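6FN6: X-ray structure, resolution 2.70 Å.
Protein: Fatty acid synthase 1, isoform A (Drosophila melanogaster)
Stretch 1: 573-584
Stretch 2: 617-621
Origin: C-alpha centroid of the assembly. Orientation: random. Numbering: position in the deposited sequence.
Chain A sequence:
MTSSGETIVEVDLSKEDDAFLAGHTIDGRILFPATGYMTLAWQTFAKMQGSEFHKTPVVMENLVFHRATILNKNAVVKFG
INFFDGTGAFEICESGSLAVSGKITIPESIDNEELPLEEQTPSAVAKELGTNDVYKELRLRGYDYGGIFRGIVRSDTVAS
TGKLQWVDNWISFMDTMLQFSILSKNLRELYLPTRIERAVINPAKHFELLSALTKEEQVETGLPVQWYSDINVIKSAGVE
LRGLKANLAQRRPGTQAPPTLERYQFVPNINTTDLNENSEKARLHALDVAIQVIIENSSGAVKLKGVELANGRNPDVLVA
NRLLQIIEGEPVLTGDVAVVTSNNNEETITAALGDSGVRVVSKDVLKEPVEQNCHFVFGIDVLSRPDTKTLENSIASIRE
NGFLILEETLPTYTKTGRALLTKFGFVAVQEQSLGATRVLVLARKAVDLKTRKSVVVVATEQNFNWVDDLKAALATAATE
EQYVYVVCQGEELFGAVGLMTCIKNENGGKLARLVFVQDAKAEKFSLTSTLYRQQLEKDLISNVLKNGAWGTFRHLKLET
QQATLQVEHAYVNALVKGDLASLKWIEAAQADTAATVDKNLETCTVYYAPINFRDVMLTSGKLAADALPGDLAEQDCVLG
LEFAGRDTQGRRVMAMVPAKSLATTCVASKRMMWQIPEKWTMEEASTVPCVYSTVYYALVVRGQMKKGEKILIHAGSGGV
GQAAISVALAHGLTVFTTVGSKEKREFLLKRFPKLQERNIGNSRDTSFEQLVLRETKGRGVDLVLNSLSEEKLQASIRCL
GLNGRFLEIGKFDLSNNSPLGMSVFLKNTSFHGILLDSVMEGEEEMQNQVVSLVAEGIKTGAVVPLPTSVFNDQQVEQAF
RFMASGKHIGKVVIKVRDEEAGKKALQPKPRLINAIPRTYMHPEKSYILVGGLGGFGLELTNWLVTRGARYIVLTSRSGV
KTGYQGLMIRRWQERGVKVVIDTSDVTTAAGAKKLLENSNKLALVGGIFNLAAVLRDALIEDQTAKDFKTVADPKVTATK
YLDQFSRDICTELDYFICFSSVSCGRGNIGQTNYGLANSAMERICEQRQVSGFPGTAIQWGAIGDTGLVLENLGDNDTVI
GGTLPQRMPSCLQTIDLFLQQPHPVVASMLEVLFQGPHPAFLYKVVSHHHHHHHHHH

Stretch 1 (573-584) NALVKGDLASLK
Stretch 2 (617-621) MLTSG

The end of a helix packed against a strand-linked loop is here a small contact in which a threonine methyl packs among aliphatic side chains and a lysine lies beside it, with no hydrogen bond between the two segments. It illustrates how a connection can hold its own shape through internal bonds and meet its neighbour through side-chain packing.

The first stretch turns back on itself. Its ends, N573 and K584, are extended strand residues (phi/psi -142/142 and -145/155) paired by two backbone bonds, N573 N to K584 O at 3.0 Å and K584 N to N573 O at 3.1 Å. Between them the chain makes tight turns: K577 and G578 both lie near -58/-42, D579 opens to -103/123, and 580-582 adopt helical angles without the regular bonds. Two backbone bonds of 3.2 Å, S582 N to D579 O and L583 N to L580 O, close this segment, while A581 N donates to D579 OD1 at 2.8 Å with D579 in the t rotamer. S582, chi1 p, places its OG 2.4 Å from D579 O and 2.8 Å from V576 O.

The second stretch is the last turn of a helix, with residues 617-620 at helical angles. G621 N still reaches M617 O at 3.0 Å, but G621 itself leaves the helix at phi 99, psi -2. A CB there would jam against the preceding carbonyl O, so the conformation by itself calls for glycine; that CB would also point toward the loop, 4.1 Å from K577 CB.

The nearest CA atoms across the contact are those of K577 and T619, 5.2 Å apart. T619, chi1 m, is buried and has the largest area covered by the loop. Its CG2 meets three aliphatic side chains: A574 CB lies 3.7 Å from T619 CG2, L580 CG 4.1 Å from T619 CG2, and L583 CD2 4.2 Å from T619 CG2. A574 points its CA-to-CB bond toward the helix, whereas L580 (m, p) and L583 (m, t) start sideways and bring their ends nearer.

Beside this cluster, K577 lies along the helix end with chi1 m and the remaining chi angles t, its CD 4.2 Å from L618 O. Here the backbones come unusually close: K577 O and T619 O are 2.6 Å apart, yet both are acceptors and cannot bond to each other. Short separation alone is therefore no evidence of attraction. The two stretches bury 306 Å² in all, with K577 the most covered residue of the first stretch and T619 of the second.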

ATOM      1  N   ASN A 573      28.246  21.349  15.766  1.00 43.51           N
ATOM      2  CA  ASN A 573      28.179  19.901  15.854  1.00 52.26           C
ATOM      3  C   ASN A 573      27.411  19.469  17.094  1.00 52.67           C
ATOM      4  O   ASN A 573      27.513  20.093  18.149  1.00 48.51           O
ATOM      5  CB  ASN A 573      29.589  19.308  15.883  1.00 60.13           C
ATOM      6  CG  ASN A 573      29.588  17.794  15.805  1.00 66.51           C
ATOM      7  OD1 ASN A 573      28.638  17.185  15.313  1.00 68.39           O
ATOM      8  ND2 ASN A 573      30.656  17.177  16.298  1.00 67.35           N
ATOM      9  N   ALA A 574      26.632  18.402  16.949  1.00 59.41           N
ATOM     10  CA  ALA A 574      25.961  17.779  18.080  1.00 59.03           C
ATOM     11  C   ALA A 574      26.826  16.632  18.587  1.00 59.51           C
ATOM     12  O   ALA A 574      26.885  15.573  17.963  1.00 61.14           O
ATOM     13  CB  ALA A 574      24.583  17.283  17.681  1.00 59.11           C
ATOM     14  N   LEU A 575      27.501  16.849  19.710  1.00 60.54           N
ATOM     15  CA  LEU A 575      28.456  15.871  20.225  1.00 60.28           C
ATOM     16  C   LEU A 575      27.779  14.570  20.662  1.00 66.12           C
ATOM     17  O   LEU A 575      28.230  13.480  20.309  1.00 65.20           O
ATOM     18  CB  LEU A 575      29.227  16.479  21.396  1.00 58.19           C
ATOM     19  CG  LEU A 575      29.883  17.835  21.105  1.00 54.46           C
ATOM     20  CD1 LEU A 575      30.700  18.311  22.297  1.00 54.38           C
ATOM     21  CD2 LEU A 575      30.745  17.787  19.844  1.00 53.62           C
ATOM     22  N   VAL A 576      26.693  14.689  21.421  1.00 73.62           N
ATOM     23  CA  VAL A 576      25.891  13.533  21.809  1.00 80.40           C
ATOM     24  C   VAL A 576      24.465  13.791  21.329  1.00 81.17           C
ATOM     25  O   VAL A 576      23.838  14.785  21.694  1.00 78.88           O
ATOM     26  CB  VAL A 576      25.978  13.243  23.330  1.00 85.22           C
ATOM     27  CG1 VAL A 576      25.259  14.301  24.152  1.00 87.24           C
ATOM     28  CG2 VAL A 576      25.433  11.851  23.632  1.00 87.69           C
ATOM     29  N   LYS A 577      23.970  12.894  20.486  1.00 83.79           N
ATOM     30  CA  LYS A 577      22.683  13.075  19.826  1.00 89.38           C
ATOM     31  C   LYS A 577      21.494  13.255  20.771  1.00 91.35           C
ATOM     32  O   LYS A 577      20.633  14.097  20.523  1.00 92.58           O
ATOM     33  CB  LYS A 577      22.427  11.882  18.906  1.00 96.35           C
ATOM     34  CG  LYS A 577      23.325  11.877  17.679  1.00101.18           C
ATOM     35  CD  LYS A 577      23.129  10.638  16.826  1.00109.18           C
ATOM     36  CE  LYS A 577      24.034  10.674  15.605  1.00113.47           C
ATOM     37  NZ  LYS A 577      24.110   9.360  14.912  1.00118.25           N
ATOM     38  N   GLY A 578      21.438  12.485  21.851  1.00110.30           N
ATOM     39  CA  GLY A 578      20.303  12.565  22.752  1.00113.92           C
ATOM     40  C   GLY A 578      20.060  13.947  23.338  1.00114.69           C
ATOM     41  O   GLY A 578      18.916  14.392  23.436  1.00115.82           O
ATOM     42  N   ASP A 579      21.137  14.628  23.719  1.00111.53           N
ATOM     43  CA  ASP A 579      21.039  15.932  24.371  1.00106.22           C
ATOM     44  C   ASP A 579      21.358  17.079  23.408  1.00 97.25           C
ATOM     45  O   ASP A 579      22.437  17.121  22.819  1.00 91.93           O
ATOM     46  CB  ASP A 579      21.973  15.984  25.584  1.00104.80           C
ATOM     47  CG  ASP A 579      21.696  17.172  26.486  1.00104.35           C
ATOM     48  OD1 ASP A 579      20.995  18.108  26.048  1.00105.02           O
ATOM     49  OD2 ASP A 579      22.170  17.164  27.641  1.00102.84           O
ATOM     50  N   LEU A 580      20.416  18.008  23.252  1.00 73.15           N
ATOM     51  CA  LEU A 580      20.598  19.144  22.348  1.00 69.16           C
ATOM     52  C   LEU A 580      21.498  20.215  22.967  1.00 64.25           C
ATOM     53  O   LEU A 580      21.941  21.138  22.281  1.00 62.20           O
ATOM     54  CB  LEU A 580      19.248  19.757  21.966  1.00 73.27           C
ATOM     55  CG  LEU A 580      18.547  19.119  20.763  1.00 77.96           C
ATOM     56  CD1 LEU A 580      18.343  17.622  20.967  1.00 80.19           C
ATOM     57  CD2 LEU A 580      17.222  19.812  20.477  1.00 82.25           C
ATOM     58  N   ALA A 581      21.765  20.091  24.262  1.00 65.42           N
ATOM     59  CA  ALA A 581      22.698  20.986  24.935  1.00 60.40           C
ATOM     60  C   ALA A 581      24.108  20.757  24.393  1.00 56.68           C
ATOM     61  O   ALA A 581      25.006  21.574  24.596  1.00 54.41           O
ATOM     62  CB  ALA A 581      22.658  20.770  26.439  1.00 61.82           C
ATOM     63  N   SER A 582      24.293  19.631  23.711  1.00 55.23           N
ATOM     64  CA  SER A 582      25.588  19.254  23.166  1.00 54.90           C
ATOM     65  C   SER A 582      25.941  20.061  21.915  1.00 54.63           C
ATOM     66  O   SER A 582      27.072  20.001  21.432  1.00 54.46           O
ATOM     67  CB  SER A 582      25.603  17.760  22.845  1.00 54.11           C
ATOM     68  OG  SER A 582      24.597  17.431  21.906  1.00 54.34           O
ATOM     69  N   LEU A 583      24.972  20.797  21.378  1.00 51.39           N
ATOM     70  CA  LEU A 583      25.219  21.628  20.202  1.00 50.22           C
ATOM     71  C   LEU A 583      26.227  22.726  20.523  1.00 49.99           C
ATOM     72  O   LEU A 583      25.950  23.621  21.321  1.00 49.73           O
ATOM     73  CB  LEU A 583      23.918  22.246  19.691  1.00 48.81           C
ATOM     74  CG  LEU A 583      22.958  21.288  18.983  1.00 45.11           C
ATOM     75  CD1 LEU A 583      21.571  21.896  18.878  1.00 47.38           C
ATOM     76  CD2 LEU A 583      23.491  20.932  17.605  1.00 41.18           C
ATOM     77  N   LYS A 584      27.398  22.651  19.901  1.00 54.98           N
ATOM     78  CA  LYS A 584      28.447  23.630  20.147  1.00 57.91           C
ATOM     79  C   LYS A 584      29.243  23.911  18.874  1.00 51.16           C
ATOM     80  O   LYS A 584      29.299  23.080  17.969  1.00 48.82           O
ATOM     81  CB  LYS A 584      29.390  23.136  21.252  1.00 69.82           C
ATOM     82  CG  LYS A 584      28.750  23.020  22.634  1.00 82.07           C
ATOM     83  CD  LYS A 584      29.787  22.656  23.692  1.00 88.55           C
ATOM     84  CE  LYS A 584      29.204  22.662  25.100  1.00 93.83           C
ATOM     85  NZ  LYS A 584      28.300  21.504  25.352  1.00 96.39           N
ATOM     86  N   MET A 617      16.093  16.295  13.050  1.00 57.61           N
ATOM     87  CA  MET A 617      15.928  14.846  13.067  1.00 68.01           C
ATOM     88  C   MET A 617      17.273  14.162  13.273  1.00 65.09           C
ATOM     89  O   MET A 617      17.378  13.199  14.032  1.00 65.67           O
ATOM     90  CB  MET A 617      15.278  14.359  11.768  1.00 77.40           C
ATOM     91  CG  MET A 617      13.829  14.794  11.594  1.00 85.99           C
ATOM     92  SD  MET A 617      12.746  14.213  12.911  1.00 94.39           S
ATOM     93  CE  MET A 617      11.207  15.017  12.468  1.00 97.41           C
ATOM     94  N   LEU A 618      18.301  14.658  12.593  1.00 62.07           N
ATOM     95  CA  LEU A 618      19.638  14.094  12.731  1.00 64.96           C
ATOM     96  C   LEU A 618      20.158  14.277  14.151  1.00 65.70           C
ATOM     97  O   LEU A 618      20.658  13.335  14.763  1.00 70.33           O
ATOM     98  CB  LEU A 618      20.601  14.739  11.737  1.00 64.39           C
ATOM     99  CG  LEU A 618      22.017  14.159  11.683  1.00 66.82           C
ATOM    100  CD1 LEU A 618      22.011  12.645  11.510  1.00 69.01           C
ATOM    101  CD2 LEU A 618      22.814  14.818  10.574  1.00 66.42           C
ATOM    102  N   THR A 619      20.035  15.493  14.672  1.00 59.66           N
ATOM    103  CA  THR A 619      20.530  15.806  16.006  1.00 63.43           C
ATOM    104  C   THR A 619      19.802  14.980  17.063  1.00 70.91           C
ATOM    105  O   THR A 619      20.427  14.436  17.972  1.00 64.75           O
ATOM    106  CB  THR A 619      20.371  17.308  16.329  1.00 62.76           C
ATOM    107  OG1 THR A 619      21.128  18.083  15.392  1.00 60.51           O
ATOM    108  CG2 THR A 619      20.856  17.621  17.746  1.00 64.26           C
ATOM    109  N   SER A 620      18.483  14.885  16.939  1.00 96.15           N
ATOM    110  CA  SER A 620      17.674  14.165  17.919  1.00103.78           C
ATOM    111  C   SER A 620      17.897  12.657  17.848  1.00111.91           C
ATOM    112  O   SER A 620      17.750  11.953  18.847  1.00121.60           O
ATOM    113  CB  SER A 620      16.190  14.477  17.714  1.00104.11           C
ATOM    114  OG  SER A 620      15.717  13.932  16.494  1.00103.58           O
ATOM    115  N   GLY A 621      18.248  12.165  16.664  1.00 94.83           N
ATOM    116  CA  GLY A 621      18.502  10.749  16.473  1.00 90.67           C
ATOM    117  C   GLY A 621      17.334   9.997  15.864  1.00 96.18           C
ATOM    118  O   GLY A 621      17.428   8.797  15.604  1.00100.09           O
TER